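Long-range contacts in serine-tRNA ligase (Naegleria fowleri, PDB 6BLJ), which probably attaches serine to its cognate tRNA in the cytosol, by way of a seryl-adenylate made from serine and ATP: residues Pro23-Arg27 with Val40-Ile44; Ile244-Met250 with Gln286-Phe291; Lys256-Gln260 with Gln417-Leu421. One frame throughout, in Å; residues are numbered along the deposited sequence.

Contact 1: residues Pro23-Arg27 with Val40-Ile44; sequences PEIIR and VDKVI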
loop_
_atom_site.group_PDB
_atom_site.type_symbol
_atom_site.label_atom_id
_atom_site.label_comp_id
_atom_site.label_asym_id
_atom_site.label_seq_id
_atom_site.Cartn_x
_atom_site.Cartn_y
_atom_site.Cartn_z
ATOM N N PRO A 23 3.897 25.423 28.270
ATOM C CA PRO A 23 4.482 24.501 27.284
ATOM C C PRO A 23 5.208 23.321 27.901
ATOM O O PRO A 23 5.336 22.283 27.241
ATOM C CB PRO A 23 5.439 25.398 26.482
ATOM C CG PRO A 23 5.675 26.593 27.339
ATOM C CD PRO A 23 4.430 26.791 28.140
ATOM N N GLU A 24 5.680 23.433 29.146
ATOM C CA GLU A 24 6.371 22.303 29.766
ATOM C C GLU A 24 5.440 21.108 29.947
ATOM O O GLU A 24 5.889 19.956 29.910
ATOM C CB GLU A 24 6.984 22.726 31.109
ATOM C CG GLU A 24 7.825 21.640 31.758
ATOM C CD GLU A 24 9.025 21.242 30.921
ATOM O OE1 GLU A 24 9.464 22.043 30.069
ATOM O OE2 GLU A 24 9.513 20.107 31.092
ATOM N N ILE A 25 4.143 21.359 30.102
ATOM C CA ILE A 25 3.173 20.269 30.141
ATOM C C ILE A 25 3.214 19.480 28.840
ATOM O O ILE A 25 3.134 18.244 28.837
ATOM C CB ILE A 25 1.768 20.835 30.421
ATOM C CG1 ILE A 25 1.654 21.235 31.886
ATOM C CG2 ILE A 25 0.669 19.823 30.075
ATOM C CD1 ILE A 25 0.403 21.984 32.182
ATOM N N ILE A 26 3.349 20.183 27.713
ATOM C CA ILE A 26 3.405 19.523 26.413
ATOM C C ILE A 26 4.731 18.792 26.236
ATOM O O ILE A 26 4.777 17.697 25.658
ATOM C CB ILE A 26 3.170 20.543 25.285
ATOM C CG1 ILE A 26 2.014 21.483 25.648
ATOM C CG2 ILE A 26 2.871 19.811 23.976
ATOM C CD1 ILE A 26 1.763 22.607 24.631
ATOM N N ARG A 27 5.833 19.385 26.710
ATOM C CA ARG A 27 7.110 18.679 26.642
ATOM C C ARG A 27 7.061 17.403 27.469
ATOM O O ARG A 27 7.505 16.341 27.017
ATOM C CB ARG A 27 8.252 19.579 27.116
ATOM C CG ARG A 27 8.552 20.714 26.157
ATOM C CD ARG A 27 9.840 21.440 26.518
ATOM N NE ARG A 27 9.863 22.770 25.923
ATOM C CZ ARG A 27 9.478 23.874 26.556
ATOM N NH1 ARG A 27 9.056 23.811 27.813
ATOM N NH2 ARG A 27 9.523 25.037 25.933
ATOM N N VAL A 40 7.607 20.991 20.472
ATOM C CA VAL A 40 7.022 22.033 21.307
ATOM C C VAL A 40 7.720 23.367 21.053
ATOM O O VAL A 40 7.071 24.385 20.780
ATOM C CB VAL A 40 7.086 21.618 22.790
ATOM C CG1 VAL A 40 6.523 22.717 23.703
ATOM C CG2 VAL A 40 6.325 20.298 23.006
ATOM N N ASP A 41 9.056 23.370 21.084
ATOM C CA ASP A 41 9.788 24.600 20.814
ATOM C C ASP A 41 9.607 25.058 19.376
ATOM O O ASP A 41 9.570 26.266 19.117
ATOM C CB ASP A 41 11.273 24.414 21.112
ATOM C CG ASP A 41 11.567 24.360 22.590
ATOM O OD1 ASP A 41 10.716 24.809 23.387
ATOM O OD2 ASP A 41 12.662 23.883 22.956
ATOM N N LYS A 42 9.485 24.119 18.431
ATOM C CA LYS A 42 9.239 24.499 17.042
ATOM C C LYS A 42 7.905 25.217 16.893
ATOM O O LYS A 42 7.808 26.205 16.153
ATOM C CB LYS A 42 9.289 23.271 16.126
ATOM N N VAL A 43 6.864 24.734 17.582
ATOM C CA VAL A 43 5.571 25.414 17.535
ATOM C C VAL A 43 5.684 26.808 18.144
ATOM O O VAL A 43 5.154 27.786 17.597
ATOM C CB VAL A 43 4.482 24.577 18.235
ATOM C CG1 VAL A 43 3.208 25.406 18.391
ATOM C CG2 VAL A 43 4.168 23.305 17.432
ATOM N N ILE A 44 6.379 26.923 19.276
ATOM C CA ILE A 44 6.539 28.226 19.917
ATOM C C ILE A 44 7.243 29.200 18.976
ATOM O O ILE A 44 6.797 30.340 18.792
ATOM C CB ILE A 44 7.294 28.084 21.247
ATOM C CG1 ILE A 44 6.459 27.287 22.254
ATOM C CG2 ILE A 44 7.630 29.467 21.830
ATOM C CD1 ILE A 44 7.225 26.906 23.499
#
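Val40 fits against Pro23, Ile26 and Arg27 where the short helix 23-32 lies on the root of the long helix 38-76, within the N-terminal domain of seryl-tRNA synthetase, whose long helical hairpin is the tRNA-binding arm of this family. The two short segments run roughly antiparallel, 145° between their directions, with axes 10.5 Å apart. The tight half is apolar, with Pro23, Ile26 and Val40 buried. Val40 spreads its two methyls over the opposing helix: CG2 meets Ile26 CG2 at 3.6 Å, while CG1, anti to the backbone N (chi1 178°), reaches Arg27 CG at 3.8 Å and also lies over one face of that residue's guanidinium. A branched valine can serve both neighbours at once without a long chain. One turn on, Ile44 lays CD1 across Pro23, 3.8 Å from its CB; a proline is readily accepted near the N-terminal end of a helix, where its missing N-H costs no helical bond. Ile26 also touches Leu14 and Phe15, and Val43 touches Phe15, so the apolar layer extends further.

Toward solvent the contact becomes polar and sparser. Arg27 leaves its helix with CG beside the backbone N and an extended chain, long enough to bring its guanidinium between two carboxylates. NH1 bonds Glu24 OE1 at 2.9 Å on its own helix, and Glu24 in turn reaches Arg31. From the other helix, exposed Asp41 offers one oxygen: OD1 takes a nearly straight bond from Arg27 NH2 (2.8 Å, 165°), in the guanidinium plane, and a weak one from Arg27 NE at 3.4 Å.

Contact 2: residues Ile244-Met250 with Gln286-Phe291; sequences IYTPFFM and QPIAAF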
loop_
_atom_site.group_PDB
_atom_site.type_symbol
_atom_site.label_atom_id
_atom_site.label_comp_id
_atom_site.label_asym_id
_atom_site.label_seq_id
_atom_site.Cartn_x
_atom_site.Cartn_y
_atom_site.Cartn_z
ATOM N N ILE A 244 -26.708 1.638 16.579
ATOM C CA ILE A 244 -26.478 2.268 15.282
ATOM C C ILE A 244 -25.673 1.325 14.395
ATOM O O ILE A 244 -24.589 0.873 14.761
ATOM C CB ILE A 244 -25.806 3.657 15.419
ATOM C CG1 ILE A 244 -25.599 4.314 14.054
ATOM C CG2 ILE A 244 -24.490 3.600 16.212
ATOM C CD1 ILE A 244 -25.167 5.803 14.161
ATOM N N TYR A 245 -26.209 1.047 13.209
ATOM C CA TYR A 245 -25.566 0.228 12.188
ATOM C C TYR A 245 -24.985 1.176 11.136
ATOM O O TYR A 245 -25.658 2.121 10.725
ATOM C CB TYR A 245 -26.602 -0.723 11.572
ATOM C CG TYR A 245 -26.176 -1.487 10.341
ATOM C CD1 TYR A 245 -25.627 -2.774 10.440
ATOM C CD2 TYR A 245 -26.352 -0.943 9.074
ATOM C CE1 TYR A 245 -25.241 -3.486 9.295
ATOM C CE2 TYR A 245 -25.956 -1.634 7.924
ATOM C CZ TYR A 245 -25.412 -2.906 8.035
ATOM O OH TYR A 245 -25.059 -3.585 6.881
ATOM N N THR A 246 -23.740 0.949 10.735
ATOM C CA THR A 246 -22.972 1.923 9.969
ATOM C C THR A 246 -22.663 1.458 8.544
ATOM O O THR A 246 -22.734 0.264 8.240
ATOM C CB THR A 246 -21.639 2.212 10.682
ATOM O OG1 THR A 246 -20.759 1.075 10.553
ATOM C CG2 THR A 246 -21.863 2.470 12.164
ATOM N N PRO A 247 -22.309 2.385 7.643
ATOM C CA PRO A 247 -21.591 1.979 6.432
ATOM C C PRO A 247 -20.346 1.215 6.827
ATOM O O PRO A 247 -19.702 1.525 7.830
ATOM C CB PRO A 247 -21.230 3.313 5.753
ATOM C CG PRO A 247 -22.265 4.314 6.289
ATOM C CD PRO A 247 -22.484 3.856 7.721
ATOM N N PHE A 248 -20.022 0.195 6.041
ATOM C CA PHE A 248 -18.750 -0.497 6.188
ATOM C C PHE A 248 -17.683 0.086 5.264
ATOM O O PHE A 248 -16.534 -0.365 5.330
ATOM C CB PHE A 248 -18.913 -2.016 5.899
ATOM C CG PHE A 248 -19.912 -2.752 6.807
ATOM C CD1 PHE A 248 -20.512 -2.131 7.895
ATOM C CD2 PHE A 248 -20.227 -4.088 6.559
ATOM C CE1 PHE A 248 -21.443 -2.819 8.707
ATOM C CE2 PHE A 248 -21.146 -4.788 7.373
ATOM C CZ PHE A 248 -21.749 -4.151 8.447
ATOM N N PHE A 249 -18.064 1.038 4.393
ATOM C CA PHE A 249 -17.218 1.855 3.516
ATOM C C PHE A 249 -17.106 3.267 4.058
ATOM O O PHE A 249 -18.106 3.832 4.496
ATOM C CB PHE A 249 -17.835 2.144 2.126
ATOM C CG PHE A 249 -18.181 0.981 1.304
ATOM C CD1 PHE A 249 -17.481 -0.195 1.387
ATOM C CD2 PHE A 249 -19.216 1.097 0.381
ATOM C CE1 PHE A 249 -17.817 -1.256 0.571
ATOM C CE2 PHE A 249 -19.554 0.051 -0.429
ATOM C CZ PHE A 249 -18.860 -1.135 -0.333
ATOM N N MET A 250 -15.958 3.907 3.849
ATOM C CA MET A 250 -15.870 5.351 4.049
ATOM C C MET A 250 -15.058 5.963 2.918
ATOM O O MET A 250 -14.082 5.361 2.461
ATOM C CB MET A 250 -15.230 5.690 5.400
ATOM C CG MET A 250 -16.128 5.438 6.590
ATOM S SD MET A 250 -15.282 5.833 8.133
ATOM C CE MET A 250 -15.151 7.626 8.042
ATOM N N GLN A 286 -14.979 4.544 13.507
ATOM C CA GLN A 286 -14.605 5.458 12.427
ATOM C C GLN A 286 -15.818 6.114 11.767
ATOM O O GLN A 286 -15.841 7.355 11.669
ATOM C CB GLN A 286 -13.703 4.717 11.425
ATOM C CG GLN A 286 -12.278 4.464 11.990
ATOM C CD GLN A 286 -11.514 3.357 11.248
ATOM O OE1 GLN A 286 -12.101 2.548 10.521
ATOM N NE2 GLN A 286 -10.201 3.337 11.419
ATOM N N PRO A 287 -16.833 5.382 11.279
ATOM C CA PRO A 287 -18.000 6.080 10.712
ATOM C C PRO A 287 -18.851 6.790 11.756
ATOM O O PRO A 287 -19.463 7.823 11.447
ATOM C CB PRO A 287 -18.792 4.955 10.017
ATOM C CG PRO A 287 -18.378 3.687 10.741
ATOM C CD PRO A 287 -16.906 3.921 11.050
ATOM N N ILE A 288 -18.918 6.278 12.984
ATOM C CA ILE A 288 -19.724 6.959 13.993
ATOM C C ILE A 288 -19.094 8.300 14.365
ATOM O O ILE A 288 -19.800 9.279 14.638
ATOM C CB ILE A 288 -19.932 6.053 15.223
ATOM C CG1 ILE A 288 -20.770 4.817 14.842
ATOM C CG2 ILE A 288 -20.634 6.820 16.348
ATOM C CD1 ILE A 288 -20.820 3.771 15.940
ATOM N N ALA A 289 -17.759 8.363 14.409
ATOM C CA ALA A 289 -17.087 9.647 14.584
ATOM C C ALA A 289 -17.405 10.592 13.431
ATOM O O ALA A 289 -17.799 11.740 13.649
ATOM C CB ALA A 289 -15.573 9.443 14.710
ATOM N N ALA A 290 -17.256 10.118 12.188
ATOM C CA ALA A 290 -17.499 10.983 11.035
ATOM C C ALA A 290 -18.954 11.443 10.981
ATOM O O ALA A 290 -19.241 12.535 10.483
ATOM C CB ALA A 290 -17.114 10.257 9.739
ATOM N N PHE A 291 -19.870 10.637 11.530
ATOM C CA PHE A 291 -21.283 10.993 11.648
ATOM C C PHE A 291 -21.471 12.346 12.326
ATOM O O PHE A 291 -22.460 13.041 12.063
ATOM C CB PHE A 291 -21.996 9.877 12.438
ATOM C CG PHE A 291 -23.496 10.047 12.600
ATOM C CD1 PHE A 291 -24.378 9.389 11.753
ATOM C CD2 PHE A 291 -24.023 10.789 13.651
ATOM C CE1 PHE A 291 -25.770 9.518 11.916
ATOM C CE2 PHE A 291 -25.396 10.918 13.818
ATOM C CZ PHE A 291 -26.271 10.283 12.955
#
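Thr246 and Pro287 have the closest CA atoms across this contact, 6.5 Å apart. The first segment leaves one strand at Tyr245, passes through a short irregular link and enters another strand at Phe249; the second takes in most of the short helix 285-290 and Phe291, and no hydrogen bond joins the two, so side-chain fit holds them. Pro287 sets its ring against Thr246, with CG 3.5 Å from Thr246 OG1, and its compact ring allows the link to come this near. The threonine hydroxyl is turned back on its own chain, giving a 3.0 Å bond from OG1 to Pro247 O from above the carbonyl plane, which leaves its methyl CG2 for Ile288 CG1 at 3.7 Å.

In this class II synthetase core strand 242-245 lies parallel to strand 304-313, and the link is consistent with motif 1, whose proline would be Pro247. Ile288 and Ala289 touch Phe339 of strand 332-342. Ile244 and Tyr245 also pair antiparallel with a strand of the second subunit, so the sheet continues into it, and Gln332 of that subunit bonds the backbone of Thr246 and Phe248.

Ile244 and Ile288 lie alongside each other, pointing opposite ways, CG2 of the former 3.7 Å from CD1 of the latter. Ile244 CD1 also lies over one face of the Phe291 ring. At the other end Met250, a flexible thioether suited to an uneven surface, rests SD 3.5 Å from Pro287 N; its bend at chi3 (69°) carries CE round to Ala290 CB at 3.7 Å, the small alanine leaving room.

Contact 3: residues Lys256-Gln260 with Gln417-Leu421; sequences KKVAQ and QTRRL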
loop_
_atom_site.group_PDB
_atom_site.type_symbol
_atom_site.label_atom_id
_atom_site.label_comp_id
_atom_site.label_asym_id
_atom_site.label_seq_id
_atom_site.Cartn_x
_atom_site.Cartn_y
_atom_site.Cartn_z
ATOM N N LYS A 256 -9.729 10.124 6.494
ATOM C CA LYS A 256 -8.588 10.926 6.938
ATOM C C LYS A 256 -8.924 11.820 8.132
ATOM O O LYS A 256 -8.014 12.229 8.863
ATOM C CB LYS A 256 -8.061 11.772 5.773
ATOM C CG LYS A 256 -7.092 11.002 4.884
ATOM C CD LYS A 256 -6.982 11.566 3.478
ATOM C CE LYS A 256 -6.246 12.889 3.439
ATOM N NZ LYS A 256 -6.128 13.407 2.035
ATOM N N LYS A 257 -10.208 12.110 8.366
ATOM C CA LYS A 257 -10.607 12.930 9.505
ATOM C C LYS A 257 -10.712 12.157 10.814
ATOM O O LYS A 257 -10.801 12.793 11.872
ATOM C CB LYS A 257 -11.955 13.606 9.231
ATOM C CG LYS A 257 -11.997 14.503 7.984
ATOM C CD LYS A 257 -13.410 15.049 7.747
ATOM C CE LYS A 257 -13.501 15.972 6.520
ATOM N NZ LYS A 257 -12.825 17.276 6.773
ATOM N N VAL A 258 -10.720 10.821 10.785
ATOM C CA VAL A 258 -10.963 10.031 11.989
ATOM C C VAL A 258 -9.848 9.040 12.299
ATOM O O VAL A 258 -9.941 8.329 13.300
ATOM C CB VAL A 258 -12.308 9.276 11.899
ATOM C CG1 VAL A 258 -13.468 10.228 11.637
ATOM C CG2 VAL A 258 -12.239 8.185 10.815
ATOM N N ALA A 259 -8.793 8.969 11.493
ATOM C CA ALA A 259 -7.780 7.935 11.680
ATOM C C ALA A 259 -6.383 8.500 11.441
ATOM O O ALA A 259 -6.222 9.502 10.743
ATOM C CB ALA A 259 -8.037 6.748 10.740
ATOM N N GLN A 260 -5.370 7.831 12.017
ATOM C CA GLN A 260 -3.960 8.192 11.833
ATOM C C GLN A 260 -3.471 7.723 10.468
ATOM O O GLN A 260 -3.753 6.592 10.065
ATOM C CB GLN A 260 -3.074 7.538 12.910
ATOM C CG GLN A 260 -2.923 8.260 14.254
ATOM C CD GLN A 260 -1.810 7.655 15.122
ATOM O OE1 GLN A 260 -1.796 7.805 16.349
ATOM N NE2 GLN A 260 -0.872 6.971 14.479
ATOM N N GLN A 417 -9.939 14.356 18.437
ATOM C CA GLN A 417 -10.648 14.101 17.183
ATOM C C GLN A 417 -11.784 15.085 16.948
ATOM O O GLN A 417 -12.084 15.403 15.791
ATOM C CB GLN A 417 -11.202 12.668 17.143
ATOM C CG GLN A 417 -11.077 11.995 15.754
ATOM C CD GLN A 417 -9.615 11.764 15.347
ATOM O OE1 GLN A 417 -8.836 11.192 16.108
ATOM N NE2 GLN A 417 -9.244 12.210 14.141
ATOM N N THR A 418 -12.463 15.531 18.011
ATOM C CA THR A 418 -13.542 16.494 17.822
ATOM C C THR A 418 -13.017 17.796 17.234
ATOM O O THR A 418 -13.756 18.497 16.531
ATOM C CB THR A 418 -14.269 16.781 19.139
ATOM O OG1 THR A 418 -13.338 17.288 20.092
ATOM C CG2 THR A 418 -14.929 15.518 19.699
ATOM N N ARG A 419 -11.763 18.156 17.536
ATOM C CA ARG A 419 -11.137 19.300 16.864
ATOM C C ARG A 419 -11.043 19.078 15.360
ATOM O O ARG A 419 -11.396 19.952 14.562
ATOM C CB ARG A 419 -9.744 19.553 17.434
ATOM C CG ARG A 419 -9.741 20.362 18.706
ATOM C CD ARG A 419 -8.340 20.509 19.279
ATOM N NE ARG A 419 -8.424 20.928 20.673
ATOM C CZ ARG A 419 -8.553 22.197 21.055
ATOM N NH1 ARG A 419 -8.595 23.169 20.149
ATOM N NH2 ARG A 419 -8.635 22.495 22.343
ATOM N N ARG A 420 -10.559 17.908 14.955
ATOM C CA ARG A 420 -10.369 17.636 13.538
ATOM C C ARG A 420 -11.701 17.487 12.810
ATOM O O ARG A 420 -11.781 17.765 11.607
ATOM C CB ARG A 420 -9.494 16.389 13.384
ATOM C CG ARG A 420 -8.077 16.622 13.897
ATOM C CD ARG A 420 -7.334 15.321 14.221
ATOM N NE ARG A 420 -5.893 15.554 14.356
ATOM C CZ ARG A 420 -5.308 16.116 15.413
ATOM N NH1 ARG A 420 -6.027 16.505 16.461
ATOM N NH2 ARG A 420 -3.992 16.283 15.431
ATOM N N LEU A 421 -12.749 17.071 13.520
ATOM C CA LEU A 421 -14.082 16.892 12.964
ATOM C C LEU A 421 -14.988 18.095 13.204
ATOM O O LEU A 421 -16.133 18.095 12.740
ATOM C CB LEU A 421 -14.724 15.630 13.554
ATOM C CG LEU A 421 -14.161 14.270 13.118
ATOM C CD1 LEU A 421 -14.575 13.181 14.093
ATOM C CD2 LEU A 421 -14.675 13.952 11.729
HETATM O O HOH W 1 -6.684 12.138 12.310
#
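Lys257 meets the weakly bonded helix 416-421 with its backbone and the root of its side chain. Its carbonyl oxygen accepts a 2.8 Å hydrogen bond from Gln417 NE2 (149°), the amide N-H arriving from above the carbonyl plane. A glutamine suits this place because its amide can donate to a loop carbonyl; the bend at chi2 (66°) brings NE2 to Lys257 O. Lys257 CB, meanwhile, lies 3.7 Å from Leu421 CD2, the lysine side chain touching the leucine at the atom next to its backbone. Val258 follows, buried, its CG1 3.9 Å from the same Leu421 CD2; two branched apolar residues thus fill the seam between loop and helix. At Ala259 the link is by water, which donates to Ala259 O and accepts from Gln417 NE2, each at 3.1 Å, so that one amide nitrogen serves the carbonyls of Lys257, directly, and Ala259, through the water. Arg420 turns its guanidinium away, to a hydrogen bond from NH1 to Tyr416 O and a cation-pi contact with the Tyr416 ring. The arrangement joins the loop after helix 252-256 to a helix between two strands of the class II aminoacyl-tRNA synthetase catalytic core.

Overall arrangement
Contacts 2 and 3 adjoin, with centres 13 Å apart, and share helix 285-290: while 286-291 faces the strand link on one side, Val258 CG1 of contact 3 packs 3.8 Å from Ala289 CB and Leu421 CD1 lies 3.6 Å from Ala289 O. Their segments alternate along the chain, which ties the pieces of the catalytic core together. Gln286 has its side chain about 8 Å from the bound AMP, and that of Ala259 is about 11 Å away, so both lie near the nucleotide pocket, and none of their residues is among those that line it. Contact 1 lies in the N-terminal domain, at the root of its long helical arm; its centre is 22 Å from that of contact 3 and 34 Å from that of contact 2, and it touches neither.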